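Formate dehydrogenase (Staphylococcus aureus, PDB 6TTB) catalyses the NAD-dependent oxidation of formate to carbon dioxide, with NAD as the hydride-accepting cofactor. Local coordinates at the interface of chains A and B. Coordinates in Å, arbitrary orientation; residue numbers count along the deposited sequence, not the author numbering. Chains: chain A/B, Formate dehydrogenase.

Contact 1: the interface of chains A and B. Residues chain A 95-96, 302, 305-307, 323-324; chain B 174, 176.
B:Trp174 enters chain A beside A:Phe95 and A:Pro306, next to the glutamine-histidine pair, A:Gln305 and A:His324, that marks the active site in NAD-dependent formate dehydrogenases of the D-2-hydroxyacid dehydrogenase superfamily. It illustrates how one large side chain can be read on both faces and around its rim. The polar link is the indole N-H: B:Trp174 NE1 donates to the backbone carbonyl A:Phe95 O at 2.9 Å, in the indole plane and nearly along the C=O axis (177°). Within chain A, A:Gln305 NE2 donates to the imidazole nitrogen A:His324 ND1 at 2.9 Å, close to both flat groups' planes, while A:Gln305 OE1 accepts from A:Trp302 N, fixing the rotation of the amide. The ring contacts complement these bonds. A:Pro306, following a cis peptide, lays CB over the five-membered ring of B:Trp174, 3.6 Å from its centroid, and CA over the six-membered ring. A:Val323 CB lies against the opposite face, toward the rim near CZ3 and CE3. B:Trp174 turns the CZ3/CH2 edge of its six-membered ring to the face of the A:Trp302 indole, toward the rim of its five-membered ring, the planes 82° apart. A:Ala307 CB meets B:Trp174 CZ3 at 3.6 Å. With CG anti to the backbone N (chi1 -168°), B:Trp174 points CH2 toward A:His324 CB. B:Leu176 CD1 packs on A:Phe95 CB at 3.5 Å.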
# COMPACT_ATOMS: atom_id res chain seq x y z
N PHE A 95 -7.36 -16.87 11.56
CA PHE A 95 -8.09 -16.35 10.43
C PHE A 95 -9.50 -16.94 10.39
O PHE A 95 -10.38 -16.41 9.72
CB PHE A 95 -7.29 -16.60 9.16
CG PHE A 95 -5.80 -16.59 9.33
CD1 PHE A 95 -5.10 -15.41 9.63
CD2 PHE A 95 -5.06 -17.74 9.07
CE1 PHE A 95 -3.71 -15.41 9.71
CE2 PHE A 95 -3.67 -17.74 9.19
CZ PHE A 95 -3.01 -16.58 9.50
N TYR A 96 -9.72 -18.02 11.11
CA TYR A 96 -10.95 -18.77 10.96
C TYR A 96 -11.05 -19.75 12.14
O TYR A 96 -10.75 -20.95 11.99
CB TYR A 96 -10.99 -19.43 9.57
CG TYR A 96 -12.29 -20.08 9.18
CD1 TYR A 96 -12.56 -21.37 9.58
CD2 TYR A 96 -13.25 -19.43 8.43
CE1 TYR A 96 -13.71 -22.01 9.18
CE2 TYR A 96 -14.45 -20.04 8.06
CZ TYR A 96 -14.66 -21.35 8.44
OH TYR A 96 -15.82 -22.02 8.14
N TRP A 302 -9.57 -8.42 13.19
CA TRP A 302 -10.92 -7.97 13.55
C TRP A 302 -11.39 -8.43 14.94
O TRP A 302 -11.05 -9.55 15.37
CB TRP A 302 -11.88 -8.46 12.51
CG TRP A 302 -11.53 -8.08 11.13
CD1 TRP A 302 -10.49 -8.56 10.38
CD2 TRP A 302 -12.32 -7.25 10.25
NE1 TRP A 302 -10.51 -8.01 9.13
CE2 TRP A 302 -11.64 -7.23 9.01
CE3 TRP A 302 -13.49 -6.48 10.43
CZ2 TRP A 302 -12.09 -6.46 7.93
CZ3 TRP A 302 -13.90 -5.72 9.37
CH2 TRP A 302 -13.21 -5.71 8.15
N GLN A 305 -13.62 -12.42 14.93
CA GLN A 305 -13.33 -13.04 13.66
C GLN A 305 -13.96 -14.40 13.71
O GLN A 305 -13.92 -15.03 14.76
CB GLN A 305 -11.83 -13.22 13.49
CG GLN A 305 -11.10 -11.91 13.34
CD GLN A 305 -9.76 -12.01 12.65
OE1 GLN A 305 -9.08 -10.99 12.41
NE2 GLN A 305 -9.34 -13.24 12.34
N PRO A 306 -14.60 -14.86 12.61
CA PRO A 306 -14.69 -14.06 11.38
C PRO A 306 -15.42 -12.76 11.64
O PRO A 306 -16.27 -12.72 12.47
CB PRO A 306 -15.47 -14.89 10.38
CG PRO A 306 -15.36 -16.34 10.96
CD PRO A 306 -15.20 -16.20 12.47
N ALA A 307 -15.03 -11.70 10.96
CA ALA A 307 -15.77 -10.47 10.95
C ALA A 307 -17.20 -10.73 10.44
O ALA A 307 -17.42 -11.28 9.36
CB ALA A 307 -15.05 -9.43 10.13
N VAL A 323 -9.78 -8.75 4.73
CA VAL A 323 -10.03 -9.84 5.65
C VAL A 323 -8.66 -10.37 6.10
O VAL A 323 -7.64 -9.90 5.62
CB VAL A 323 -10.91 -10.90 4.98
CG1 VAL A 323 -12.14 -10.23 4.40
CG2 VAL A 323 -10.14 -11.56 3.87
N HIS A 324 -8.64 -11.37 7.01
CA HIS A 324 -7.49 -11.63 7.83
C HIS A 324 -6.68 -12.74 7.22
O HIS A 324 -6.63 -13.83 7.80
CB HIS A 324 -7.89 -12.09 9.26
CG HIS A 324 -6.66 -12.32 10.10
ND1 HIS A 324 -6.67 -12.94 11.35
CD2 HIS A 324 -5.37 -11.99 9.87
CE1 HIS A 324 -5.43 -12.92 11.86
NE2 HIS A 324 -4.62 -12.39 10.95
N TRP B 174 -15.96 -13.59 3.68
CA TRP B 174 -14.83 -14.08 4.44
C TRP B 174 -14.47 -15.44 3.84
O TRP B 174 -14.74 -16.50 4.41
CB TRP B 174 -15.21 -14.15 5.94
CG TRP B 174 -14.08 -14.37 6.91
CD1 TRP B 174 -13.46 -15.53 7.20
CD2 TRP B 174 -13.38 -13.36 7.66
NE1 TRP B 174 -12.44 -15.31 8.05
CE2 TRP B 174 -12.36 -14.01 8.36
CE3 TRP B 174 -13.43 -11.95 7.70
CZ2 TRP B 174 -11.47 -13.35 9.18
CZ3 TRP B 174 -12.49 -11.27 8.45
CH2 TRP B 174 -11.55 -11.96 9.22
N LEU B 176 -11.20 -16.92 2.10
CA LEU B 176 -9.91 -17.32 2.64
C LEU B 176 -9.24 -18.29 1.69
O LEU B 176 -8.08 -18.10 1.40
CB LEU B 176 -9.99 -17.88 4.05
CG LEU B 176 -10.00 -16.84 5.19
CD1 LEU B 176 -9.45 -17.42 6.49
CD2 LEU B 176 -9.28 -15.52 4.85

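Contact 2: the interface of chains A and B. Residues chain A 40, 49, 323-325, 328, 333; chain B 176-177, 179-180.
The short helix 177-180 of chain B and B:Leu176 just before it meet several pieces of chain A: the loops holding A:Pro40, A:Gln49 and A:Tyr325, and the 3-10 helix 326-328 with A:Met328. The patch exemplifies an interface built by packing, with polar bonds kept inside one subunit. B:Val179 CG2 sits over the centre of the A:Tyr325 ring, 3.6 Å from its centroid. It stands anti to its own backbone N, and this rotamer aims the methyl at the ring face. A:Met328 turns its terminal methyl against B:Leu176; the bend at chi3 (57°) brings CE to 3.8 Å from B:Leu176 CD2 and beside B:Gly180 CA. A:Pro40 CB meets B:Leu176 CB at 3.8 Å, its ring crossing the leucine side chain obliquely. A:Gln49, bent at chi2, runs its CG alongside B:Ser177 CA at 3.9 Å, though the serine is poorly ordered. Second-shell support comes from A:Gln333 in helix 330-348, whose NE2 donates to A:Met328 O at 2.8 Å, tilted from the carbonyl plane; its bond to A:Gln49 OE1 is weak. In the fold, the partner's helix 177-180 lies between the loops after strand 34-38, with A:Pro40 and A:Gln49, and the segment 323-328 that leads into helix 330-348.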
# COMPACT_ATOMS: atom_id res chain seq x y z
N PRO A 40 -10.82 -23.16 6.70
CA PRO A 40 -11.72 -22.59 5.68
C PRO A 40 -12.11 -23.65 4.64
O PRO A 40 -11.36 -24.62 4.40
CB PRO A 40 -10.90 -21.48 5.02
CG PRO A 40 -9.64 -21.28 5.96
CD PRO A 40 -9.45 -22.58 6.72
N GLN A 49 -4.57 -23.02 -2.19
CA GLN A 49 -4.74 -22.93 -0.75
C GLN A 49 -4.33 -24.21 -0.03
O GLN A 49 -4.73 -25.28 -0.41
CB GLN A 49 -6.21 -22.63 -0.50
CG GLN A 49 -6.53 -22.37 0.94
CD GLN A 49 -5.89 -21.12 1.48
OE1 GLN A 49 -5.49 -20.22 0.74
NE2 GLN A 49 -5.85 -21.04 2.78
N VAL A 323 -9.78 -8.75 4.73
CA VAL A 323 -10.03 -9.84 5.65
C VAL A 323 -8.66 -10.37 6.10
O VAL A 323 -7.64 -9.90 5.62
CB VAL A 323 -10.91 -10.90 4.98
CG1 VAL A 323 -12.14 -10.23 4.40
CG2 VAL A 323 -10.14 -11.56 3.87
N HIS A 324 -8.64 -11.37 7.01
CA HIS A 324 -7.49 -11.63 7.83
C HIS A 324 -6.68 -12.74 7.22
O HIS A 324 -6.63 -13.83 7.80
CB HIS A 324 -7.89 -12.09 9.26
CG HIS A 324 -6.66 -12.32 10.10
ND1 HIS A 324 -6.67 -12.94 11.35
CD2 HIS A 324 -5.37 -11.99 9.87
CE1 HIS A 324 -5.43 -12.92 11.86
NE2 HIS A 324 -4.62 -12.39 10.95
N TYR A 325 -5.85 -12.40 6.26
CA TYR A 325 -5.00 -13.42 5.68
C TYR A 325 -3.51 -13.04 5.65
O TYR A 325 -2.71 -13.80 5.11
CB TYR A 325 -5.44 -13.62 4.24
CG TYR A 325 -5.10 -12.46 3.36
CD1 TYR A 325 -5.83 -11.28 3.40
CD2 TYR A 325 -4.00 -12.52 2.51
CE1 TYR A 325 -5.52 -10.24 2.54
CE2 TYR A 325 -3.67 -11.48 1.67
CZ TYR A 325 -4.46 -10.36 1.66
OH TYR A 325 -4.08 -9.38 0.84
N MET A 328 -1.37 -15.40 6.45
CA MET A 328 -1.85 -16.61 5.79
C MET A 328 -1.48 -16.54 4.31
O MET A 328 -2.08 -17.27 3.51
CB MET A 328 -3.39 -16.74 5.91
CG MET A 328 -3.88 -18.10 5.59
SD MET A 328 -5.68 -18.23 5.33
CE MET A 328 -5.92 -17.03 4.00
N GLN A 333 1.70 -20.30 4.58
CA GLN A 333 1.02 -21.60 4.76
C GLN A 333 2.04 -22.73 4.96
O GLN A 333 1.94 -23.41 5.97
CB GLN A 333 -0.15 -21.86 3.80
CG GLN A 333 -1.30 -20.92 4.05
CD GLN A 333 -2.34 -20.94 2.97
OE1 GLN A 333 -2.82 -22.00 2.58
NE2 GLN A 333 -2.72 -19.76 2.44
N LEU B 176 -11.20 -16.92 2.10
CA LEU B 176 -9.91 -17.32 2.64
C LEU B 176 -9.24 -18.29 1.69
O LEU B 176 -8.08 -18.10 1.40
CB LEU B 176 -9.99 -17.88 4.05
CG LEU B 176 -10.00 -16.84 5.19
CD1 LEU B 176 -9.45 -17.42 6.49
CD2 LEU B 176 -9.28 -15.52 4.85
N SER B 177 -9.98 -19.26 1.13
CA SER B 177 -9.41 -19.97 0.00
C SER B 177 -9.22 -18.98 -1.16
O SER B 177 -8.17 -18.93 -1.80
CB SER B 177 -10.26 -21.12 -0.40
OG SER B 177 -10.19 -22.17 0.56
N VAL B 179 -8.87 -15.54 -1.25
CA VAL B 179 -7.81 -14.55 -1.18
C VAL B 179 -6.48 -15.27 -0.93
O VAL B 179 -5.48 -15.00 -1.61
CB VAL B 179 -8.10 -13.56 -0.10
CG1 VAL B 179 -8.23 -14.25 1.18
CG2 VAL B 179 -7.05 -12.46 -0.03
N GLY B 180 -6.49 -16.27 -0.09
CA GLY B 180 -5.22 -16.92 0.14
C GLY B 180 -4.66 -17.54 -1.13
O GLY B 180 -3.44 -17.49 -1.40

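Contact 3: the interface of chains A and B. Residues chain A 156, 160, 184-187, 210; chain B 145-146, 149, 329, 331.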
# COMPACT_ATOMS: atom_id res chain seq x y z
N LEU A 156 1.65 2.64 2.90
CA LEU A 156 1.70 3.18 1.57
C LEU A 156 0.29 3.43 1.05
O LEU A 156 -0.01 4.52 0.65
CB LEU A 156 2.49 2.22 0.69
CG LEU A 156 4.01 2.20 0.96
CD1 LEU A 156 4.65 0.95 0.39
CD2 LEU A 156 4.69 3.42 0.38
N ARG A 160 -0.69 7.24 0.35
CA ARG A 160 -0.68 7.57 -1.05
C ARG A 160 -2.11 7.68 -1.54
O ARG A 160 -2.34 8.13 -2.67
CB ARG A 160 0.21 6.60 -1.84
CG ARG A 160 1.68 6.79 -1.53
CD ARG A 160 2.59 6.25 -2.60
NE ARG A 160 2.47 6.92 -3.87
CZ ARG A 160 3.20 7.96 -4.21
NH1 ARG A 160 4.04 8.49 -3.33
NH2 ARG A 160 3.09 8.46 -5.44
N HIS A 184 -0.11 11.83 -0.18
CA HIS A 184 1.09 12.21 0.52
C HIS A 184 2.16 11.24 0.07
O HIS A 184 1.85 10.11 -0.26
CB HIS A 184 0.92 12.00 2.02
CG HIS A 184 0.04 13.03 2.69
ND1 HIS A 184 0.56 14.19 3.30
CD2 HIS A 184 -1.30 13.10 2.84
CE1 HIS A 184 -0.44 14.88 3.81
NE2 HIS A 184 -1.56 14.28 3.51
N GLU A 185 3.38 11.73 -0.04
CA GLU A 185 4.54 10.89 -0.04
C GLU A 185 4.69 10.27 1.35
O GLU A 185 4.51 10.95 2.36
CB GLU A 185 5.74 11.77 -0.33
CG GLU A 185 5.59 12.48 -1.64
CD GLU A 185 6.91 12.92 -2.21
OE1 GLU A 185 7.12 12.66 -3.40
OE2 GLU A 185 7.72 13.51 -1.46
N LEU A 186 5.13 9.03 1.39
CA LEU A 186 5.50 8.45 2.65
C LEU A 186 6.79 9.10 3.15
O LEU A 186 7.08 9.17 4.37
CB LEU A 186 5.67 6.95 2.45
CG LEU A 186 6.20 6.26 3.69
CD1 LEU A 186 5.23 6.47 4.84
CD2 LEU A 186 6.44 4.78 3.45
N GLN A 187 7.64 9.52 2.21
CA GLN A 187 8.95 10.01 2.59
C GLN A 187 8.81 11.27 3.49
O GLN A 187 7.90 12.08 3.33
CB GLN A 187 9.73 10.26 1.32
CG GLN A 187 10.98 11.07 1.53
CD GLN A 187 11.40 11.69 0.22
OE1 GLN A 187 12.56 11.68 -0.12
NE2 GLN A 187 10.43 12.16 -0.56
N PHE A 210 12.91 4.38 3.17
CA PHE A 210 11.92 5.20 2.49
C PHE A 210 12.03 6.63 2.96
O PHE A 210 11.25 7.49 2.53
CB PHE A 210 10.52 4.77 2.84
CG PHE A 210 9.96 3.68 1.99
CD1 PHE A 210 9.30 3.98 0.80
CD2 PHE A 210 10.10 2.35 2.36
CE1 PHE A 210 8.79 2.96 -0.01
CE2 PHE A 210 9.59 1.33 1.56
CZ PHE A 210 8.91 1.63 0.40
N VAL B 145 11.05 10.08 -5.91
CA VAL B 145 10.82 9.24 -4.73
C VAL B 145 9.38 8.80 -4.70
O VAL B 145 9.10 7.64 -4.46
CB VAL B 145 11.12 9.99 -3.42
CG1 VAL B 145 10.52 9.29 -2.22
CG2 VAL B 145 12.63 10.19 -3.24
N SER B 146 8.49 9.75 -4.97
CA SER B 146 7.07 9.45 -5.09
C SER B 146 6.90 8.26 -5.98
O SER B 146 6.21 7.32 -5.61
CB SER B 146 6.28 10.59 -5.65
OG SER B 146 4.87 10.36 -5.58
N GLU B 149 7.96 4.98 -4.52
CA GLU B 149 7.04 4.49 -3.49
C GLU B 149 5.84 3.86 -4.18
O GLU B 149 5.44 2.76 -3.88
CB GLU B 149 6.49 5.64 -2.66
CG GLU B 149 7.54 6.34 -1.84
CD GLU B 149 6.95 7.45 -0.99
OE1 GLU B 149 5.70 7.83 -1.23
OE2 GLU B 149 7.71 7.96 -0.10
N THR B 329 0.79 14.67 -5.21
CA THR B 329 0.77 14.50 -3.77
C THR B 329 0.81 15.88 -3.14
O THR B 329 1.22 16.87 -3.76
CB THR B 329 2.01 13.77 -3.26
OG1 THR B 329 3.12 14.66 -3.43
CG2 THR B 329 2.29 12.47 -3.98
N GLU B 331 2.76 17.21 -1.00
CA GLU B 331 4.05 17.87 -0.96
C GLU B 331 4.60 18.04 -2.38
O GLU B 331 5.54 18.80 -2.63
CB GLU B 331 4.98 17.15 0.01
CG GLU B 331 5.02 15.67 -0.18
CD GLU B 331 3.89 14.91 0.53
OE1 GLU B 331 2.91 14.57 -0.15
OE2 GLU B 331 3.99 14.66 1.74
O HOH W 1 10.26 6.82 0.08
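B:Glu149 meets A:Arg160 and the backbone of A:Leu186 and A:Gln187, an example of a carboxylate shared between a side-chain cation and peptide N-H groups. In the salt bridge, A:Arg160 NH1 lies 2.8 Å from B:Glu149 OE1, approaching on the anti side but tilted out of the carboxylate plane, the two planes nearly perpendicular (88°). Among the other hydrogen bonds, A:Leu186 N reaches the same oxygen, B:Glu149 OE1, at 2.9 Å on the syn side, tilted toward the opposite face. A:Gln187 N uses the syn lone pair of B:Glu149 OE2 at 2.8 Å. These donors fix the carboxylate's rotation and would favour its charged form. A:Arg160 NH2 also donates to the hydroxyl B:Ser146 OG at 2.6 Å, in the guanidinium plane, while B:Ser146 O lies over one face of that group. Farther along, A:Glu185 N meets B:Glu331 OE1 at 2.9 Å from above the carboxylate plane. A water joins B:Glu149 OE2 to A:Phe210 O. In the apolar packing, B:Val145 CG1, anti to its backbone N (chi1 164°), touches A:Gln187 CD at 3.5 Å, and the edge of the A:Phe210 ring faces B:Glu149 CG. The site ties helix 144-159 of chain B to the end of helix 144-160 and loop 184-187 of chain A, supporting the dimer typical of this enzyme family.

Contact 1 and contact 2 are neighbours, their C-alpha centres about 9 Å apart, and they share A:Val323, A:His324 and B:Leu176. They form one continuous surface on which the partner's segment 174-180 settles beside the catalytic region. The C-alpha centre of contact 3 is about 30 Å from that of contact 1 and about 29 Å from that of contact 2, and its character is more polar. Helix 330-348 appears in both regions, through A:Gln333 in contact 2 and B:Glu331 in contact 3. Two-fold symmetry repeats each contact with the chains exchanged; dimer assembly could therefore help shape both active sites.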